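PDB 2C1D: L-cysteine S-thiosulfotransferase subunit SoxA from Paracoccus denitrificans, which forms, with its partner SoxX, a heme enzyme that joins thiosulfate to a cysteine of the sulfur carrier SoxY and passes the electrons to cytochrome c. Local coordinates for residues D1-G6 / G38-D43; D30-I35 / L197-I202; G92-M97 / L140-S145. All coordinates share one frame; numbering follows the deposited sequence.

Contact 1 (D1-G6 / G38-D43). With HEC (heme c), chain J.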
# COMPACT_ATOMS: atom_id res chain seq x y z
N ASP A 1 -13.73 7.84 -5.86
CA ASP A 1 -13.86 8.93 -4.81
C ASP A 1 -14.54 8.44 -3.52
O ASP A 1 -15.37 7.54 -3.59
CB ASP A 1 -14.69 10.11 -5.33
CG ASP A 1 -13.86 11.17 -6.01
OD1 ASP A 1 -12.77 10.83 -6.56
OD2 ASP A 1 -14.22 12.37 -6.07
N PRO A 2 -14.24 9.05 -2.37
CA PRO A 2 -14.78 8.55 -1.08
C PRO A 2 -16.30 8.74 -0.91
O PRO A 2 -16.84 9.81 -1.18
CB PRO A 2 -14.00 9.36 -0.03
CG PRO A 2 -13.56 10.60 -0.74
CD PRO A 2 -13.38 10.24 -2.19
N VAL A 3 -16.96 7.68 -0.47
CA VAL A 3 -18.42 7.66 -0.32
C VAL A 3 -18.88 8.54 0.86
O VAL A 3 -18.17 8.70 1.85
CB VAL A 3 -18.94 6.20 -0.17
CG1 VAL A 3 -18.67 5.65 1.25
CG2 VAL A 3 -20.42 6.10 -0.53
N GLU A 4 -20.05 9.15 0.72
CA GLU A 4 -20.72 9.77 1.84
C GLU A 4 -21.38 8.63 2.63
O GLU A 4 -22.28 7.96 2.11
CB GLU A 4 -21.75 10.79 1.32
CG GLU A 4 -22.55 11.54 2.40
CD GLU A 4 -21.90 12.84 2.84
OE1 GLU A 4 -22.36 13.92 2.39
OE2 GLU A 4 -20.95 12.77 3.67
N ASP A 5 -20.88 8.37 3.84
CA ASP A 5 -21.45 7.36 4.76
C ASP A 5 -20.94 7.60 6.19
O ASP A 5 -20.03 8.40 6.41
CB ASP A 5 -21.10 5.94 4.29
CG ASP A 5 -22.10 4.87 4.75
OD1 ASP A 5 -22.90 5.09 5.68
OD2 ASP A 5 -22.14 3.74 4.23
N GLY A 6 -21.56 6.95 7.17
CA GLY A 6 -21.11 7.02 8.55
C GLY A 6 -21.02 5.63 9.16
O GLY A 6 -21.80 4.75 8.80
N GLY A 38 -9.89 4.09 5.06
CA GLY A 38 -10.08 3.21 3.92
C GLY A 38 -11.47 2.61 3.77
O GLY A 38 -11.85 2.21 2.67
N TRP A 39 -12.23 2.53 4.87
CA TRP A 39 -13.62 2.12 4.84
C TRP A 39 -14.46 2.91 3.82
O TRP A 39 -15.31 2.33 3.13
CB TRP A 39 -14.21 2.29 6.23
CG TRP A 39 -15.59 1.80 6.45
CD1 TRP A 39 -15.99 0.52 6.75
CD2 TRP A 39 -16.77 2.60 6.47
NE1 TRP A 39 -17.35 0.49 6.95
CE2 TRP A 39 -17.86 1.75 6.79
CE3 TRP A 39 -17.02 3.95 6.28
CZ2 TRP A 39 -19.19 2.21 6.87
CZ3 TRP A 39 -18.36 4.42 6.38
CH2 TRP A 39 -19.41 3.53 6.68
N HIS A 40 -14.19 4.20 3.71
CA HIS A 40 -14.91 5.07 2.80
C HIS A 40 -14.74 4.71 1.33
O HIS A 40 -15.55 5.11 0.52
CB HIS A 40 -14.52 6.55 3.01
CG HIS A 40 -15.33 7.23 4.05
ND1 HIS A 40 -16.62 7.67 3.82
CD2 HIS A 40 -15.06 7.51 5.35
CE1 HIS A 40 -17.11 8.19 4.94
NE2 HIS A 40 -16.19 8.10 5.88
N PHE A 41 -13.67 4.00 0.98
CA PHE A 41 -13.39 3.64 -0.41
C PHE A 41 -13.82 2.22 -0.75
O PHE A 41 -13.57 1.73 -1.85
CB PHE A 41 -11.89 3.81 -0.66
CG PHE A 41 -11.40 5.19 -0.40
CD1 PHE A 41 -11.03 5.58 0.87
CD2 PHE A 41 -11.28 6.11 -1.43
CE1 PHE A 41 -10.60 6.86 1.12
CE2 PHE A 41 -10.82 7.40 -1.19
CZ PHE A 41 -10.50 7.77 0.07
N ARG A 42 -14.48 1.54 0.18
CA ARG A 42 -14.94 0.19 -0.09
C ARG A 42 -16.38 0.18 -0.59
O ARG A 42 -17.10 1.15 -0.38
CB ARG A 42 -14.79 -0.65 1.18
CG ARG A 42 -13.42 -0.52 1.85
CD ARG A 42 -12.33 -1.34 1.21
NE ARG A 42 -11.94 -0.95 -0.15
CZ ARG A 42 -10.96 -0.11 -0.46
NH1 ARG A 42 -10.27 0.51 0.49
NH2 ARG A 42 -10.65 0.12 -1.73
N ASP A 43 -16.80 -0.89 -1.27
CA ASP A 43 -18.21 -0.99 -1.68
C ASP A 43 -19.11 -1.26 -0.47
O ASP A 43 -18.63 -1.63 0.61
CB ASP A 43 -18.44 -2.02 -2.82
CG ASP A 43 -17.97 -3.43 -2.49
OD1 ASP A 43 -17.92 -3.83 -1.31
OD2 ASP A 43 -17.64 -4.25 -3.39
FE HEC J . -0.70 0.91 -0.84
CHA HEC J . -3.66 -0.45 0.19
CHB HEC J . 0.06 1.56 2.48
CHC HEC J . 2.30 2.13 -1.79
CHD HEC J . -1.66 0.74 -4.10
NA HEC J . -1.65 0.61 1.01
C1A HEC J . -2.87 0.02 1.19
C2A HEC J . -3.17 0.03 2.59
C3A HEC J . -2.12 0.59 3.22
C4A HEC J . -1.15 0.97 2.23
CMA HEC J . -1.93 0.80 4.72
CAA HEC J . -4.46 -0.52 3.25
CBA HEC J . -5.40 0.66 3.56
CGA HEC J . -6.66 0.19 4.28
O1A HEC J . -7.51 1.05 4.58
O2A HEC J . -6.83 -1.05 4.53
NB HEC J . 0.85 1.68 0.14
C1B HEC J . 1.01 1.82 1.50
C2B HEC J . 2.35 2.23 1.77
C3B HEC J . 2.96 2.41 0.60
C4B HEC J . 2.05 2.03 -0.44
CMB HEC J . 2.91 2.53 3.16
CAB HEC J . 4.43 2.85 0.40
CBB HEC J . 5.30 1.97 0.98
NC HEC J . 0.16 1.37 -2.64
C1C HEC J . 1.41 1.89 -2.80
C2C HEC J . 1.68 2.03 -4.22
C3C HEC J . 0.57 1.65 -4.88
C4C HEC J . -0.39 1.24 -3.86
CMC HEC J . 3.03 2.58 -4.74
CAC HEC J . 0.20 1.59 -6.40
CBC HEC J . 1.03 1.18 -7.37
ND HEC J . -2.35 0.26 -1.78
C1D HEC J . -2.54 0.27 -3.17
C2D HEC J . -3.83 -0.31 -3.49
C3D HEC J . -4.43 -0.69 -2.16
C4D HEC J . -3.45 -0.30 -1.17
CMD HEC J . -4.46 -0.52 -4.87
CAD HEC J . -5.82 -1.31 -1.89
CBD HEC J . -6.87 -0.18 -2.02
CGD HEC J . -6.80 0.81 -0.88
O1D HEC J . -6.12 1.85 -0.95
O2D HEC J . -7.45 0.60 0.16

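Contact 2 (D30-I35 / L197-I202). With HEC (heme c), chain J.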
# COMPACT_ATOMS: atom_id res chain seq x y z
N ASP A 30 -1.74 21.26 3.98
CA ASP A 30 -1.59 21.65 2.56
C ASP A 30 -1.75 20.47 1.55
O ASP A 30 -1.79 20.68 0.32
CB ASP A 30 -0.24 22.37 2.34
CG ASP A 30 -0.23 23.25 1.06
OD1 ASP A 30 -1.32 23.64 0.56
OD2 ASP A 30 0.84 23.58 0.47
N THR A 31 -1.90 19.25 2.06
CA THR A 31 -1.91 18.03 1.25
C THR A 31 -3.32 17.51 0.98
O THR A 31 -3.68 17.19 -0.15
CB THR A 31 -1.09 16.96 1.98
OG1 THR A 31 0.27 17.41 2.08
CG2 THR A 31 -1.02 15.65 1.21
N PHE A 32 -4.11 17.44 2.04
CA PHE A 32 -5.49 16.96 1.98
C PHE A 32 -6.40 18.00 2.61
O PHE A 32 -6.03 18.66 3.58
CB PHE A 32 -5.64 15.67 2.82
CG PHE A 32 -4.85 14.49 2.32
CD1 PHE A 32 -4.92 14.09 0.99
CD2 PHE A 32 -4.09 13.72 3.22
CE1 PHE A 32 -4.22 12.95 0.54
CE2 PHE A 32 -3.39 12.58 2.77
CZ PHE A 32 -3.45 12.21 1.43
N ASP A 33 -7.60 18.12 2.08
CA ASP A 33 -8.65 18.91 2.72
C ASP A 33 -9.17 18.08 3.89
O ASP A 33 -9.52 18.61 4.95
CB ASP A 33 -9.78 19.19 1.72
CG ASP A 33 -9.41 20.23 0.66
OD1 ASP A 33 -10.15 20.35 -0.34
OD2 ASP A 33 -8.39 20.96 0.74
N THR A 34 -9.19 16.77 3.68
CA THR A 34 -9.81 15.83 4.60
C THR A 34 -9.08 14.48 4.58
O THR A 34 -8.70 14.00 3.51
CB THR A 34 -11.25 15.63 4.17
OG1 THR A 34 -11.93 16.90 4.10
CG2 THR A 34 -12.02 14.84 5.21
N ILE A 35 -8.87 13.89 5.76
CA ILE A 35 -8.41 12.50 5.84
C ILE A 35 -9.58 11.57 6.07
O ILE A 35 -10.56 11.95 6.71
CB ILE A 35 -7.33 12.31 6.90
CG1 ILE A 35 -7.77 12.83 8.27
CG2 ILE A 35 -6.02 12.94 6.42
CD1 ILE A 35 -6.86 12.39 9.39
N LEU A 197 -8.46 3.46 -4.89
CA LEU A 197 -7.37 3.87 -4.06
C LEU A 197 -7.84 4.70 -2.87
O LEU A 197 -8.56 5.69 -3.02
CB LEU A 197 -6.34 4.68 -4.86
CG LEU A 197 -5.29 3.85 -5.57
CD1 LEU A 197 -4.57 4.69 -6.64
CD2 LEU A 197 -4.28 3.22 -4.60
N SER A 198 -7.38 4.29 -1.69
CA SER A 198 -7.61 5.05 -0.44
C SER A 198 -6.41 5.93 -0.14
O SER A 198 -5.50 6.07 -0.97
CB SER A 198 -7.89 4.07 0.70
OG SER A 198 -6.73 3.43 1.12
N GLN A 199 -6.40 6.56 1.03
CA GLN A 199 -5.24 7.33 1.45
C GLN A 199 -4.19 6.44 2.12
O GLN A 199 -3.23 6.95 2.68
CB GLN A 199 -5.62 8.47 2.39
CG GLN A 199 -6.40 9.55 1.71
CD GLN A 199 -6.98 10.55 2.69
OE1 GLN A 199 -6.97 10.32 3.90
NE2 GLN A 199 -7.45 11.72 2.16
N GLY A 200 -4.40 5.12 2.07
CA GLY A 200 -3.46 4.16 2.62
C GLY A 200 -3.23 4.39 4.10
O GLY A 200 -2.08 4.41 4.54
N GLN A 201 -4.31 4.58 4.84
CA GLN A 201 -4.25 4.78 6.27
C GLN A 201 -4.19 3.43 6.99
O GLN A 201 -4.66 2.42 6.46
CB GLN A 201 -5.46 5.60 6.76
CG GLN A 201 -5.71 6.97 6.02
CD GLN A 201 -4.85 8.11 6.53
OE1 GLN A 201 -3.87 7.87 7.23
NE2 GLN A 201 -5.21 9.37 6.17
N ILE A 202 -3.63 3.44 8.19
CA ILE A 202 -3.51 2.24 9.03
C ILE A 202 -4.29 2.35 10.34
O ILE A 202 -4.12 1.51 11.22
CB ILE A 202 -2.02 1.84 9.31
CG1 ILE A 202 -1.26 2.89 10.11
CG2 ILE A 202 -1.29 1.58 8.00
CD1 ILE A 202 0.12 2.41 10.53
FE HEC J . -0.70 0.91 -0.84
CHA HEC J . -3.66 -0.45 0.19
CHB HEC J . 0.06 1.56 2.48
CHC HEC J . 2.30 2.13 -1.79
CHD HEC J . -1.66 0.74 -4.10
NA HEC J . -1.65 0.61 1.01
C1A HEC J . -2.87 0.02 1.19
C2A HEC J . -3.17 0.03 2.59
C3A HEC J . -2.12 0.59 3.22
C4A HEC J . -1.15 0.97 2.23
CMA HEC J . -1.93 0.80 4.72
CAA HEC J . -4.46 -0.52 3.25
CBA HEC J . -5.40 0.66 3.56
CGA HEC J . -6.66 0.19 4.28
O1A HEC J . -7.51 1.05 4.58
O2A HEC J . -6.83 -1.05 4.53
NB HEC J . 0.85 1.68 0.14
C1B HEC J . 1.01 1.82 1.50
C2B HEC J . 2.35 2.23 1.77
C3B HEC J . 2.96 2.41 0.60
C4B HEC J . 2.05 2.03 -0.44
CMB HEC J . 2.91 2.53 3.16
CAB HEC J . 4.43 2.85 0.40
CBB HEC J . 5.30 1.97 0.98
NC HEC J . 0.16 1.37 -2.64
C1C HEC J . 1.41 1.89 -2.80
C2C HEC J . 1.68 2.03 -4.22
C3C HEC J . 0.57 1.65 -4.88
C4C HEC J . -0.39 1.24 -3.86
CMC HEC J . 3.03 2.58 -4.74
CAC HEC J . 0.20 1.59 -6.40
CBC HEC J . 1.03 1.18 -7.37
ND HEC J . -2.35 0.26 -1.78
C1D HEC J . -2.54 0.27 -3.17
C2D HEC J . -3.83 -0.31 -3.49
C3D HEC J . -4.43 -0.69 -2.16
C4D HEC J . -3.45 -0.30 -1.17
CMD HEC J . -4.46 -0.52 -4.87
CAD HEC J . -5.82 -1.31 -1.89
CBD HEC J . -6.87 -0.18 -2.02
CGD HEC J . -6.80 0.81 -0.88
O1D HEC J . -6.12 1.85 -0.95
O2D HEC J . -7.45 0.60 0.16

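Contact 3 (G92-M97 / L140-S145)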
# COMPACT_ATOMS: atom_id res chain seq x y z
N GLY A 92 -6.29 2.16 25.47
CA GLY A 92 -5.63 3.36 24.98
C GLY A 92 -4.34 3.10 24.19
O GLY A 92 -3.92 3.93 23.40
N LEU A 93 -3.68 1.97 24.42
CA LEU A 93 -2.33 1.75 23.88
C LEU A 93 -2.27 1.81 22.36
O LEU A 93 -1.46 2.56 21.77
CB LEU A 93 -1.75 0.42 24.37
CG LEU A 93 -0.31 0.10 23.99
CD1 LEU A 93 0.67 1.17 24.52
CD2 LEU A 93 0.10 -1.27 24.47
N ARG A 94 -3.15 1.04 21.72
CA ARG A 94 -3.22 1.01 20.26
C ARG A 94 -3.39 2.40 19.64
O ARG A 94 -2.80 2.69 18.59
CB ARG A 94 -4.35 0.08 19.81
CG ARG A 94 -4.80 0.25 18.35
CD ARG A 94 -3.90 -0.43 17.41
NE ARG A 94 -4.32 -0.24 16.02
CZ ARG A 94 -4.08 0.83 15.29
NH1 ARG A 94 -3.46 1.89 15.81
NH2 ARG A 94 -4.46 0.86 14.02
N ALA A 95 -4.18 3.26 20.28
CA ALA A 95 -4.41 4.64 19.76
C ALA A 95 -3.16 5.50 19.62
O ALA A 95 -3.13 6.40 18.76
CB ALA A 95 -5.40 5.36 20.58
N VAL A 96 -2.16 5.27 20.46
CA VAL A 96 -0.95 6.09 20.53
C VAL A 96 0.30 5.38 19.97
O VAL A 96 1.43 5.87 20.13
CB VAL A 96 -0.68 6.63 22.00
CG1 VAL A 96 -1.82 7.51 22.43
CG2 VAL A 96 -0.46 5.51 23.05
N MET A 97 0.08 4.25 19.28
CA MET A 97 1.18 3.41 18.75
C MET A 97 1.35 3.63 17.24
O MET A 97 0.37 3.94 16.55
CB MET A 97 0.88 1.96 19.06
CG MET A 97 1.15 1.61 20.53
SD MET A 97 2.93 1.64 21.00
CE MET A 97 3.46 0.22 20.15
N LEU A 140 -6.65 -8.38 19.46
CA LEU A 140 -7.19 -8.20 20.82
C LEU A 140 -6.79 -6.88 21.44
O LEU A 140 -7.63 -6.14 21.97
CB LEU A 140 -6.74 -9.35 21.74
CG LEU A 140 -7.20 -9.30 23.19
CD1 LEU A 140 -8.72 -9.44 23.30
CD2 LEU A 140 -6.47 -10.38 24.03
N ILE A 141 -5.51 -6.54 21.34
CA ILE A 141 -5.04 -5.28 21.94
C ILE A 141 -5.65 -4.09 21.23
O ILE A 141 -6.07 -3.11 21.87
CB ILE A 141 -3.47 -5.23 21.96
CG1 ILE A 141 -2.95 -6.26 22.96
CG2 ILE A 141 -2.99 -3.81 22.30
CD1 ILE A 141 -1.47 -6.61 22.79
N SER A 142 -5.72 -4.16 19.91
CA SER A 142 -6.22 -3.03 19.12
C SER A 142 -7.66 -2.73 19.50
O SER A 142 -8.05 -1.56 19.61
CB SER A 142 -6.09 -3.28 17.61
OG SER A 142 -6.60 -2.17 16.87
N LEU A 143 -8.44 -3.77 19.78
CA LEU A 143 -9.83 -3.59 20.20
C LEU A 143 -10.00 -2.78 21.49
O LEU A 143 -11.03 -2.18 21.72
CB LEU A 143 -10.51 -4.95 20.40
CG LEU A 143 -12.06 -4.94 20.54
CD1 LEU A 143 -12.80 -4.20 19.45
CD2 LEU A 143 -12.62 -6.34 20.59
N GLN A 144 -8.97 -2.77 22.34
CA GLN A 144 -9.02 -2.07 23.62
C GLN A 144 -8.89 -0.54 23.45
O GLN A 144 -9.03 0.21 24.41
CB GLN A 144 -7.95 -2.62 24.56
CG GLN A 144 -7.89 -4.19 24.65
CD GLN A 144 -9.23 -4.86 24.88
OE1 GLN A 144 -9.60 -5.84 24.20
NE2 GLN A 144 -9.96 -4.37 25.84
N SER A 145 -8.67 -0.08 22.22
CA SER A 145 -8.69 1.34 21.92
C SER A 145 -9.76 1.70 20.87
O SER A 145 -9.80 2.82 20.37
CB SER A 145 -7.32 1.77 21.40
OG SER A 145 -6.35 1.72 22.42
O HOH W 1 -5.15 -0.73 22.99

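Contact 1 (D1-G6 / G38-D43)
The 3-10 turn 38-41, which lies beside the heme c propionates of the second cytochrome c domain, is held against the irregular N-terminal tail 1-6 through His40 and Val3. Two hydrogen bonds join these residues. Val3 N gives a nearly straight bond to His40 O (3.1 Å, 172°). In return, His40 ND1 donates to Val3 O at 2.7 Å; this bond is more bent, and the acceptor sits somewhat out of the imidazole plane. His40 CE1 also comes to 3.3 Å from Asp5 O, at the ring edge. Trp39 CG is anti to its backbone N (chi1 -175°), and the indole CE3 lies over the centre of one imidazole face. His40 NE2 is hydrogen-bonded to Thr20 OG1. The ring is thus fixed by both nitrogens. An alanine at His40 would probably leave Val3 O and Thr20 without their imidazole partner and open a gap beside Trp39.

Pro2 and Phe41 lie side by side and point the same way. Pro2 CB sits over one face of the phenyl ring in a CH-pi contact, 4.2 Å from its centroid. The Asp5 and Trp39 side chains cross at about a right angle, Asp5 CG 3.6 Å from Trp39 CH2, with carboxylate and indole planes 47° apart. The carboxylate forms salt bridges with Arg47 and Arg51, and Trp39 NE1 donates to Arg47 O. Arg42 NH1 makes a weak hydrogen bond to heme O2D (2.8 Å), and NH2 bonds to His196 O. Strand 16-22 touches His40 through Lys21, and Tyr36 of strand 35-36 touches Pro2 and Phe41. Strand 261-263 brings Arg263 against Trp39 and Arg42, and helix 44-48 follows directly.

Contact 2 (D30-I35 / L197-I202)
Gln199 reaches out to the 30-35 loop and meets it by hydrogen bonding and by stacking. Its chain is extended beyond CG (chi2 170°), which carries the amide to the loop. Gln199 NE2 donates to Thr34 O at 2.9 Å. The bond is nearly straight (165°) and lies in the planes of both the amide and the carbonyl. On the same amide, OE1 accepts from Gln201 NE2 (3.0 Å) and from the backbone N of Tyr36.

The stacking is with Phe32. Ring and amide approach tip to tip, with their planes 20° apart, and NE2 lies over the ring centre. Thr31 CG2 covers the opposite face of the phenyl. Ile35 packs its aliphatic atoms on the two amides: Ile35 CG2 is 3.7 Å from Gln201 NE2, and Ile35 CA is 3.3 Å from Gln199 OE1.

Heme contacts come from the 197-202 loop. Ser198 N and OG both donate to propionate O1D, at 2.8 and 2.7 Å. Ser198 OG also accepts from Gly200 N, an ST turn, and Ser198 O accepts from the axial ligand His184.

The amide of Gln199 is buried. OE1 accepts two hydrogen bonds, and NE2 gives one to Thr34 O while lying over the phenyl face. Its orientation is therefore fixed, and the propionate-binding loop is tied to the outer 30-35 loop.

Contact 3 (G92-M97 / L140-S145)
Gly92 and Ser145 come close where the loop 92-97 packs against the C-terminal end of helix 132-143, with CA atoms 4.8 Å apart. This is in the first cytochrome c domain of SoxA. Residues 93-95 have helical backbone angles without the regular bonds. Gly92 has a positive phi (84°), which favours glycine. Arg94 and Ser142 form the second close backbone pair, their CA atoms 5.2 Å apart.

Ser145 directs its hydroxyl into the turn of 92-95. Ser145 OG is anti to its own carbonyl carbon (chi1 -69°) and lies 3.0 Å from Gly92 C. Ala95 N gives Ser145 OG a weak hydrogen bond of 3.4 Å, and Ser145 CB lies 4.2 Å from Ala95 CB.

Arg94 lies against Ser142. Its CG and CD pack on the serine side chain, Arg94 CD coming to 3.3 Å from Ser142 OG. The chain bends at chi2 (80°), and NH2 continues to Phe205 O, with a weak bond to Ile202 O. Ser142 OG bonds to Gly259 O. Leu93 touches the heme c of this domain, and Met110 of helix 110-122 packs on both Leu93 and Ile141.

A single water bridges the two segments. It accepts from Arg94 N and from Ser145 OG (2.8 Å), and donates to Ile141 O at 2.8 Å.

How the contacts relate
Contacts 1 and 2 share one heme c, the group whose iron is bound by His184 and the active-site Cys225. Their centres are about 12 Å apart, and their segments alternate along the chain. They meet directly: Phe41 CD2 lies 3.2 Å from Leu197 O, and Phe41 CD1 lies 3.5 Å from Ser198 CB. Both reach the same propionate, Arg42 of contact 1 at O2D and Ser198 of contact 2 at O1D. Contact 3 belongs to the other heme domain, and its centre is about 23 Å from that of contact 1 and about 22 Å from that of contact 2. It touches contact 2 through the weak bond of Arg94 NH2 to Ile202 O (2.9 Å), where the two heme-binding parts of the chain come together.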